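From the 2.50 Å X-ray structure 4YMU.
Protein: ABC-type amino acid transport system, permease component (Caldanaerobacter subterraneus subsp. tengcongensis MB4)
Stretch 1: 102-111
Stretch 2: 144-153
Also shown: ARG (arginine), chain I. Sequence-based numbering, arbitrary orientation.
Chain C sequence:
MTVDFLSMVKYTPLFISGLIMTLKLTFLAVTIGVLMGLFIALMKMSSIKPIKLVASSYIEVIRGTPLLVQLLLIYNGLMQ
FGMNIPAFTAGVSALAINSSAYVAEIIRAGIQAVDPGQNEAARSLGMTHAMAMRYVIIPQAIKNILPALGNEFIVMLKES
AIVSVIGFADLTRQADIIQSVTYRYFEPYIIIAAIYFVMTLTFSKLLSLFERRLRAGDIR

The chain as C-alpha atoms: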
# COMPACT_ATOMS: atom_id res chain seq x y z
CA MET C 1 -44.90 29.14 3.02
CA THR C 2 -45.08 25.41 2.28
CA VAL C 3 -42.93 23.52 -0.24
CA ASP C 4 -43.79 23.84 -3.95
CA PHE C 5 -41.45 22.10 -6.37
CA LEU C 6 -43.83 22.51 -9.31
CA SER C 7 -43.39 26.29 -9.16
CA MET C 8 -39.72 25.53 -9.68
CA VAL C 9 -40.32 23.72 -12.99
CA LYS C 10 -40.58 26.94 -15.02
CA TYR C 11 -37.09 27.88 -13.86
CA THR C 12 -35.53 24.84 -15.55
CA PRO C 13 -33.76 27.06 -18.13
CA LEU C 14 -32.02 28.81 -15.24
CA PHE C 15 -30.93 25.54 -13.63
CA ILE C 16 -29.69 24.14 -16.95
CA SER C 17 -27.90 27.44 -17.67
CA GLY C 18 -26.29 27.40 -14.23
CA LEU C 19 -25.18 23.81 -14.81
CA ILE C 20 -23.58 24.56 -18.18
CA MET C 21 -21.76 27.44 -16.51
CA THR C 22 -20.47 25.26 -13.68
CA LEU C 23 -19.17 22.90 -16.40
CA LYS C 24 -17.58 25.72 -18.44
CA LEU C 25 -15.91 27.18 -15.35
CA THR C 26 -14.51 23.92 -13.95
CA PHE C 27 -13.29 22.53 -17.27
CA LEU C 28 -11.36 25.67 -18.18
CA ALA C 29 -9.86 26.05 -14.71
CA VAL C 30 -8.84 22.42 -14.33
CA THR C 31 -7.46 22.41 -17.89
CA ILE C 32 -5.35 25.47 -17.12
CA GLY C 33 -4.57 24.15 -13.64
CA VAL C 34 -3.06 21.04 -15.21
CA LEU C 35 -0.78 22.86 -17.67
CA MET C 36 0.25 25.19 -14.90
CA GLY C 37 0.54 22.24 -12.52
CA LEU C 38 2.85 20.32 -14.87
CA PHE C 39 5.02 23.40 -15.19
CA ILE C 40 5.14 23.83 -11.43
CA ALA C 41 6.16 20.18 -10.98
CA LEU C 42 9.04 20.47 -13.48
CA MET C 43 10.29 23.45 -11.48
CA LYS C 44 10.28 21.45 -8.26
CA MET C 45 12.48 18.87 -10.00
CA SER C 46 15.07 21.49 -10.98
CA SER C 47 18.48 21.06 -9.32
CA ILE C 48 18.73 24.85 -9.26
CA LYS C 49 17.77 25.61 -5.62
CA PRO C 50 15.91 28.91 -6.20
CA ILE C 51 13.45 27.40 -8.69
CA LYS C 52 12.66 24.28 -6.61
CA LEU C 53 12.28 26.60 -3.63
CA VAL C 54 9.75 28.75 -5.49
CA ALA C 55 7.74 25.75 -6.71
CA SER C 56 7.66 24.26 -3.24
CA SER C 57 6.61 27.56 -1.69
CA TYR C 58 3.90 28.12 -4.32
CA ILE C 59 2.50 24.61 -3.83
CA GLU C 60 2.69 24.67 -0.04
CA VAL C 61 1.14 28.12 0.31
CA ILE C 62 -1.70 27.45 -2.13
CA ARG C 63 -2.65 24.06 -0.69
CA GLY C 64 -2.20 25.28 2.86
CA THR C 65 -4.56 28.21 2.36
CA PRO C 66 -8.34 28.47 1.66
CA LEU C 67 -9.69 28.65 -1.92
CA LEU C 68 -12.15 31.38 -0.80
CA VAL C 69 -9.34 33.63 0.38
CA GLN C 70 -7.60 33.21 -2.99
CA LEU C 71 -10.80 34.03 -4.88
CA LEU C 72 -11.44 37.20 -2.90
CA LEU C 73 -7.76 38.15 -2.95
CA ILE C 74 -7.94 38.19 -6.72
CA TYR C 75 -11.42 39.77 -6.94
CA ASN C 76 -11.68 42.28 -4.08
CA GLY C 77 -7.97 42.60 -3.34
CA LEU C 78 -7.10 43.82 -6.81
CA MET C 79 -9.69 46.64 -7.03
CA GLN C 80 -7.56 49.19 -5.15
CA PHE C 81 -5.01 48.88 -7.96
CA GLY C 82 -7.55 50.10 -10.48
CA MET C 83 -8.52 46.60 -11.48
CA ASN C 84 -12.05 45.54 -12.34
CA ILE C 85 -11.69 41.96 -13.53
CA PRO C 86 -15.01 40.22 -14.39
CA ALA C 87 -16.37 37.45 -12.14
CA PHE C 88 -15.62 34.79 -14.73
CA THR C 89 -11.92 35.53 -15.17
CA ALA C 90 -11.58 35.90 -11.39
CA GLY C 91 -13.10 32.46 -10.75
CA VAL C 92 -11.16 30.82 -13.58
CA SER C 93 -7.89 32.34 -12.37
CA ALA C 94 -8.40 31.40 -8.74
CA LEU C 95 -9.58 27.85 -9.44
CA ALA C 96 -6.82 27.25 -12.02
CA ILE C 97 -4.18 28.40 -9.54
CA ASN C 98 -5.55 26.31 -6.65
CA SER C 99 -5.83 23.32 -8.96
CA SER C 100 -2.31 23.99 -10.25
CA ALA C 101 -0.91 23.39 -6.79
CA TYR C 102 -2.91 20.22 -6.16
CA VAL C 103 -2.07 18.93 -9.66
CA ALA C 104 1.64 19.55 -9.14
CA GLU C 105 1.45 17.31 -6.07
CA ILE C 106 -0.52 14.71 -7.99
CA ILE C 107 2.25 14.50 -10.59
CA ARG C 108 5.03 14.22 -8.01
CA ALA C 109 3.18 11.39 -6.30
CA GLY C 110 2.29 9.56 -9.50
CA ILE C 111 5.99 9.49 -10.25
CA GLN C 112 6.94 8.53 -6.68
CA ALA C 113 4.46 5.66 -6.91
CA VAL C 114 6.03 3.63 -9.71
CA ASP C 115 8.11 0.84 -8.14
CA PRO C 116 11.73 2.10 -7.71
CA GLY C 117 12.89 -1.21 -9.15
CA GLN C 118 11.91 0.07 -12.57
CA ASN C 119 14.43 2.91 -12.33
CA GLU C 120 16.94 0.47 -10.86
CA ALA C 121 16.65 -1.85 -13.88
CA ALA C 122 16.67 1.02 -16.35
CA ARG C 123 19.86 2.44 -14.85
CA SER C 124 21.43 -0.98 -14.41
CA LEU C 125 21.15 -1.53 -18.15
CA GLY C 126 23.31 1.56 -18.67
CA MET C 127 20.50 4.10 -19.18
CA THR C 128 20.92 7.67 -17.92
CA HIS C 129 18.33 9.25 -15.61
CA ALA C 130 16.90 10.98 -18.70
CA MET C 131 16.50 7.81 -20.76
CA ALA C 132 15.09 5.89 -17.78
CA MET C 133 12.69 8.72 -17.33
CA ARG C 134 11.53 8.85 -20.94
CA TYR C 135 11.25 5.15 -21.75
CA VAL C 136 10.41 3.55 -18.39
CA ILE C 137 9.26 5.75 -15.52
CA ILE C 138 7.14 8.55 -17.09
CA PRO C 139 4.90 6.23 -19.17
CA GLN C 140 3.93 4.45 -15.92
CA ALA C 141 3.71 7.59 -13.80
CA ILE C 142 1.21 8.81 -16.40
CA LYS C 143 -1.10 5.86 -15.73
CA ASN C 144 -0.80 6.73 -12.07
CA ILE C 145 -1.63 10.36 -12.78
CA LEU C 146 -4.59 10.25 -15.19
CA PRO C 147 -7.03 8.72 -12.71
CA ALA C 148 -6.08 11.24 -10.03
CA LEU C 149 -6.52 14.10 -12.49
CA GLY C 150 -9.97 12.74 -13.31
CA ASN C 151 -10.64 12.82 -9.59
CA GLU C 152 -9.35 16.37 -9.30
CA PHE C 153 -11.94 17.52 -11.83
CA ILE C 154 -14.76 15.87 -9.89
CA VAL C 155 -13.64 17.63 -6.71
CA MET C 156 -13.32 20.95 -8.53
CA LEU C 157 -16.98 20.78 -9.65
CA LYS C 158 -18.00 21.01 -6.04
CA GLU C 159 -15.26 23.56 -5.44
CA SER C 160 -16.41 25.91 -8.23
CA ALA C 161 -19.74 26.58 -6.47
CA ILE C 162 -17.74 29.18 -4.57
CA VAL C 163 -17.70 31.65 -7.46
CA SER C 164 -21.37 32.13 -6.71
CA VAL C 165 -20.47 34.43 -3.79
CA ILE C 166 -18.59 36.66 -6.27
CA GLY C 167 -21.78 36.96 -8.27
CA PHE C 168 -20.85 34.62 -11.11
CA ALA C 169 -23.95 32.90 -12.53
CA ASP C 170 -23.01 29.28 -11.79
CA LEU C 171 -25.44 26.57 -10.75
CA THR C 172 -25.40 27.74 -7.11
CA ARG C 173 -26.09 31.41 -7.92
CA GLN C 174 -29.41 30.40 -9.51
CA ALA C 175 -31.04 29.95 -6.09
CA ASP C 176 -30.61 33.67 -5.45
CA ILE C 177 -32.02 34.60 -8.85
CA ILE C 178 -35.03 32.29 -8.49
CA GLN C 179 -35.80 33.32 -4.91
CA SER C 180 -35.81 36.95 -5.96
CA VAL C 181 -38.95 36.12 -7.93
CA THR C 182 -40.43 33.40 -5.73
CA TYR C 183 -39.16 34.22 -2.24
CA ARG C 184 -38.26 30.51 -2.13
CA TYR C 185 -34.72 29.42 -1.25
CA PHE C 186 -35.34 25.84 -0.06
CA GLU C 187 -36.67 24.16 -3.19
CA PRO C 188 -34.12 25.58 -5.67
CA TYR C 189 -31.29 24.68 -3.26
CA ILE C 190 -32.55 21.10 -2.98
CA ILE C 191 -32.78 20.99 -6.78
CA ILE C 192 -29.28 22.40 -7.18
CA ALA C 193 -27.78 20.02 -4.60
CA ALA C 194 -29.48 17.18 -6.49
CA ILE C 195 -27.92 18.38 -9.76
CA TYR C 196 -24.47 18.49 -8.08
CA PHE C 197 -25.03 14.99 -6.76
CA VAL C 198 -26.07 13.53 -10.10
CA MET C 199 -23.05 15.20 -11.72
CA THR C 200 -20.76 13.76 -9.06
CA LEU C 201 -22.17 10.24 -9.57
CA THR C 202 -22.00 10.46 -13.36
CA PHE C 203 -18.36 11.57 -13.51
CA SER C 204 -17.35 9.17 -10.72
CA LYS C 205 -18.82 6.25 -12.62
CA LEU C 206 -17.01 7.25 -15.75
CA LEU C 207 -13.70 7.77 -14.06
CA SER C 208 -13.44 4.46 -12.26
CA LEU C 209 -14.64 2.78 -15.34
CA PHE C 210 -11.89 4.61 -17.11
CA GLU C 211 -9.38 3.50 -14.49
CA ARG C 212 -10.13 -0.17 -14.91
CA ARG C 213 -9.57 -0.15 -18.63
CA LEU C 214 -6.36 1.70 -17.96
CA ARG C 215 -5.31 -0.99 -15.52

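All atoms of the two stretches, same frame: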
# COMPACT_ATOMS: atom_id res chain seq x y z
N TYR C 102 -2.54 21.61 -6.44
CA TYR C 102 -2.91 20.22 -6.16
C TYR C 102 -2.45 19.26 -7.26
O TYR C 102 -2.02 18.14 -6.98
CB TYR C 102 -4.41 20.10 -5.88
CG TYR C 102 -4.81 20.72 -4.55
CD1 TYR C 102 -4.81 19.96 -3.39
CD2 TYR C 102 -5.16 22.07 -4.46
CE1 TYR C 102 -5.16 20.53 -2.17
CE2 TYR C 102 -5.52 22.64 -3.25
CZ TYR C 102 -5.53 21.87 -2.10
OH TYR C 102 -5.88 22.44 -0.89
N VAL C 103 -2.51 19.71 -8.51
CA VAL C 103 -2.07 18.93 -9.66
C VAL C 103 -0.56 18.68 -9.66
O VAL C 103 -0.10 17.57 -9.97
CB VAL C 103 -2.53 19.56 -10.98
CG1 VAL C 103 -1.71 19.04 -12.17
CG2 VAL C 103 -4.02 19.28 -11.18
N ALA C 104 0.21 19.71 -9.30
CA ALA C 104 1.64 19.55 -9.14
C ALA C 104 1.95 18.40 -8.16
O ALA C 104 2.79 17.51 -8.44
CB ALA C 104 2.26 20.85 -8.64
N GLU C 105 1.25 18.41 -7.02
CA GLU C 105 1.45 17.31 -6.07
C GLU C 105 1.06 15.96 -6.65
O GLU C 105 1.77 14.96 -6.47
CB GLU C 105 0.68 17.53 -4.77
CG GLU C 105 1.60 17.86 -3.63
CD GLU C 105 2.83 16.98 -3.63
OE1 GLU C 105 2.72 15.79 -3.24
OE2 GLU C 105 3.89 17.50 -4.06
N ILE C 106 -0.06 15.94 -7.37
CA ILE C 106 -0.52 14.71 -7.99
C ILE C 106 0.56 14.12 -8.91
O ILE C 106 0.83 12.91 -8.88
CB ILE C 106 -1.82 14.93 -8.76
CG1 ILE C 106 -3.02 14.72 -7.84
CG2 ILE C 106 -1.94 13.98 -9.94
CD1 ILE C 106 -4.30 15.30 -8.40
N ILE C 107 1.20 14.97 -9.70
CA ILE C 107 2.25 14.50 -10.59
C ILE C 107 3.43 13.93 -9.80
O ILE C 107 3.89 12.80 -10.09
CB ILE C 107 2.74 15.61 -11.52
CG1 ILE C 107 1.60 16.04 -12.46
CG2 ILE C 107 3.99 15.16 -12.28
CD1 ILE C 107 1.98 17.17 -13.40
N ARG C 108 3.91 14.70 -8.82
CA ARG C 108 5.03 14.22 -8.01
C ARG C 108 4.77 12.85 -7.39
O ARG C 108 5.66 12.00 -7.31
CB ARG C 108 5.40 15.21 -6.91
CG ARG C 108 6.75 14.93 -6.28
CD ARG C 108 6.79 15.44 -4.86
NE ARG C 108 5.61 14.99 -4.11
CZ ARG C 108 5.38 13.73 -3.73
NH1 ARG C 108 6.25 12.77 -4.02
NH2 ARG C 108 4.27 13.44 -3.06
N ALA C 109 3.52 12.62 -6.99
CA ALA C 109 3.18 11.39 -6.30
C ALA C 109 2.94 10.25 -7.28
O ALA C 109 3.13 9.09 -6.94
CB ALA C 109 1.96 11.60 -5.44
N GLY C 110 2.54 10.58 -8.50
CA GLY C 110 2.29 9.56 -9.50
C GLY C 110 3.63 9.02 -9.97
O GLY C 110 3.74 7.86 -10.37
N ILE C 111 4.63 9.89 -9.95
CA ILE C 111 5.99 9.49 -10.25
C ILE C 111 6.58 8.71 -9.08
O ILE C 111 7.17 7.65 -9.27
CB ILE C 111 6.88 10.70 -10.56
CG1 ILE C 111 6.42 11.36 -11.86
CG2 ILE C 111 8.33 10.29 -10.67
CD1 ILE C 111 7.19 12.64 -12.20
N ASN C 144 -0.45 6.43 -13.45
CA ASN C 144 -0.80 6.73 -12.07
C ASN C 144 -1.55 8.06 -11.96
O ASN C 144 -2.41 8.23 -11.10
CB ASN C 144 0.44 6.80 -11.17
CG ASN C 144 1.07 5.44 -10.95
OD1 ASN C 144 0.40 4.41 -10.98
ND2 ASN C 144 2.38 5.45 -10.68
N ILE C 145 -1.22 8.97 -12.88
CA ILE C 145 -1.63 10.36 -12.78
C ILE C 145 -3.03 10.61 -13.34
O ILE C 145 -3.84 11.27 -12.69
CB ILE C 145 -0.62 11.26 -13.52
CG1 ILE C 145 0.72 11.25 -12.79
CG2 ILE C 145 -1.14 12.68 -13.62
CD1 ILE C 145 1.88 11.78 -13.63
N LEU C 146 -3.29 10.08 -14.53
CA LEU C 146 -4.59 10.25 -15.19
C LEU C 146 -5.82 9.99 -14.31
O LEU C 146 -6.78 10.77 -14.34
CB LEU C 146 -4.68 9.44 -16.49
CG LEU C 146 -3.73 9.84 -17.62
CD1 LEU C 146 -3.98 9.01 -18.87
CD2 LEU C 146 -3.82 11.33 -17.93
N PRO C 147 -5.83 8.90 -13.52
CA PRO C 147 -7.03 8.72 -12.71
C PRO C 147 -7.15 9.76 -11.60
O PRO C 147 -8.27 10.04 -11.16
CB PRO C 147 -6.82 7.34 -12.08
CG PRO C 147 -5.84 6.66 -12.94
CD PRO C 147 -4.92 7.75 -13.43
N ALA C 148 -6.04 10.32 -11.15
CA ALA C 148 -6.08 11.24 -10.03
C ALA C 148 -6.40 12.65 -10.52
O ALA C 148 -6.91 13.49 -9.78
CB ALA C 148 -4.78 11.21 -9.23
N LEU C 149 -6.09 12.89 -11.80
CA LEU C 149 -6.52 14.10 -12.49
C LEU C 149 -8.03 14.06 -12.66
O LEU C 149 -8.72 15.05 -12.33
CB LEU C 149 -5.85 14.17 -13.87
CG LEU C 149 -4.38 14.57 -13.91
CD1 LEU C 149 -3.93 14.93 -15.32
CD2 LEU C 149 -4.12 15.72 -12.95
N GLY C 150 -8.54 12.93 -13.14
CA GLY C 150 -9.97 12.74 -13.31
C GLY C 150 -10.71 13.00 -12.01
O GLY C 150 -11.81 13.53 -11.99
N ASN C 151 -10.08 12.61 -10.91
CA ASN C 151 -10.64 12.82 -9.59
C ASN C 151 -10.55 14.28 -9.16
O ASN C 151 -11.38 14.76 -8.40
CB ASN C 151 -9.90 11.94 -8.60
CG ASN C 151 -10.25 12.26 -7.17
OD1 ASN C 151 -9.49 12.94 -6.49
ND2 ASN C 151 -11.38 11.75 -6.70
N GLU C 152 -9.52 14.97 -9.63
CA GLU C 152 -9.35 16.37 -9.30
C GLU C 152 -10.51 17.17 -9.87
O GLU C 152 -11.13 17.96 -9.17
CB GLU C 152 -8.00 16.88 -9.82
CG GLU C 152 -7.87 18.40 -9.93
CD GLU C 152 -7.69 19.12 -8.59
OE1 GLU C 152 -7.91 18.51 -7.52
OE2 GLU C 152 -7.32 20.32 -8.62
N PHE C 153 -10.82 16.91 -11.14
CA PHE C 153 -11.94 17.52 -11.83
C PHE C 153 -13.23 17.35 -11.05
O PHE C 153 -13.97 18.30 -10.85
CB PHE C 153 -12.09 16.88 -13.21
CG PHE C 153 -13.30 17.35 -13.98
CD1 PHE C 153 -14.51 16.69 -13.86
CD2 PHE C 153 -13.22 18.46 -14.81
CE1 PHE C 153 -15.63 17.12 -14.57
CE2 PHE C 153 -14.32 18.89 -15.52
CZ PHE C 153 -15.53 18.22 -15.40
N ARG I . -12.03 23.64 -0.11
CA ARG I . -10.67 23.34 0.34
C ARG I . -9.79 24.57 0.38
O ARG I . -8.67 24.53 0.89
CB ARG I . -10.01 22.30 -0.56
CG ARG I . -9.65 22.80 -1.94
CD ARG I . -9.21 21.63 -2.80
NE ARG I . -8.65 22.06 -4.08
CZ ARG I . -8.38 21.24 -5.09
NH1 ARG I . -7.87 21.71 -6.21
NH2 ARG I . -8.63 19.94 -4.97
OXT ARG I . -10.19 25.63 -0.13

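The contact between these two helices ends, on one side, in a bound arginine. Glu152, buried and directed toward the first helix, turns its carboxylate to the ligand guanidinium in a two-pronged arrangement: ligand NH2 donates to Glu152 OE1 at 3.0 Å and ligand NH1 to Glu152 OE2 at 2.8 Å, so that two N-H groups of a positively charged, planar group meet both oxygens of an acid. Tyr102 supplies the neighbouring surface. Its CB lies 4.0 Å from Glu152 OE2, but the ring leads away from the second helix, and one ring face is covered by NE of the ligand. In a permease of an amino acid transport system, an arginine held at this point is consistent with a substrate.

The helices run nearly antiparallel, with 152° between their directions and axes that approach to 9.0 Å. The backbones are not evenly spaced: the CA atoms of Val103 and Leu149 are 7.2 Å apart, whereas those of Gly110 and Asn144 are only 4.9 Å apart. Gly110 makes the close approach possible, since a CB in the ideal position there would fall 2.5 Å from Ile145 CG1, a clash. Without one, Gly110 CA rests 4.0 Å from Ile145 CG1, and its carbonyl is open to Asn144. The resulting hydrogen bond, from Asn144 ND2 to Gly110 O, is short at 2.8 Å and nearly straight at 171°; it is the sole hydrogen bond directly joining the two stretches.

Between these polar ends the packing is mainly apolar. Ile106 is the central knob, its side chain seated among Ile145, Ala148, Leu149 and Glu152. Its CG2 meets Ile145 CG2 and Ala148 CB, each at 4.0 Å, and Leu149 CD2 at 4.1 Å, while its CD1 reaches to 3.5 Å from the backbone oxygen Ala148 O. Ile145 and Leu149 start out sideways to the first helix, but their ends come nearer. Thus Ile145 CD1 packs 4.2 Å from Ile107 CG2, and Leu149 CD2 packs 4.0 Å from Val103 CG2.

The second helix is kinked at Pro147 and Ala148, whose nitrogens lack the bond to the preceding turn; proline has no N-H to give, and Ala148 N instead bonds to Ile145 O at 2.8 Å. Regular hydrogen bonding resumes with Leu149. On the first helix, Glu105 and Arg108 take no part in the contact and pair with each other, Arg108 NH2 forming a salt bridge to Glu105 OE1 at 2.8 Å.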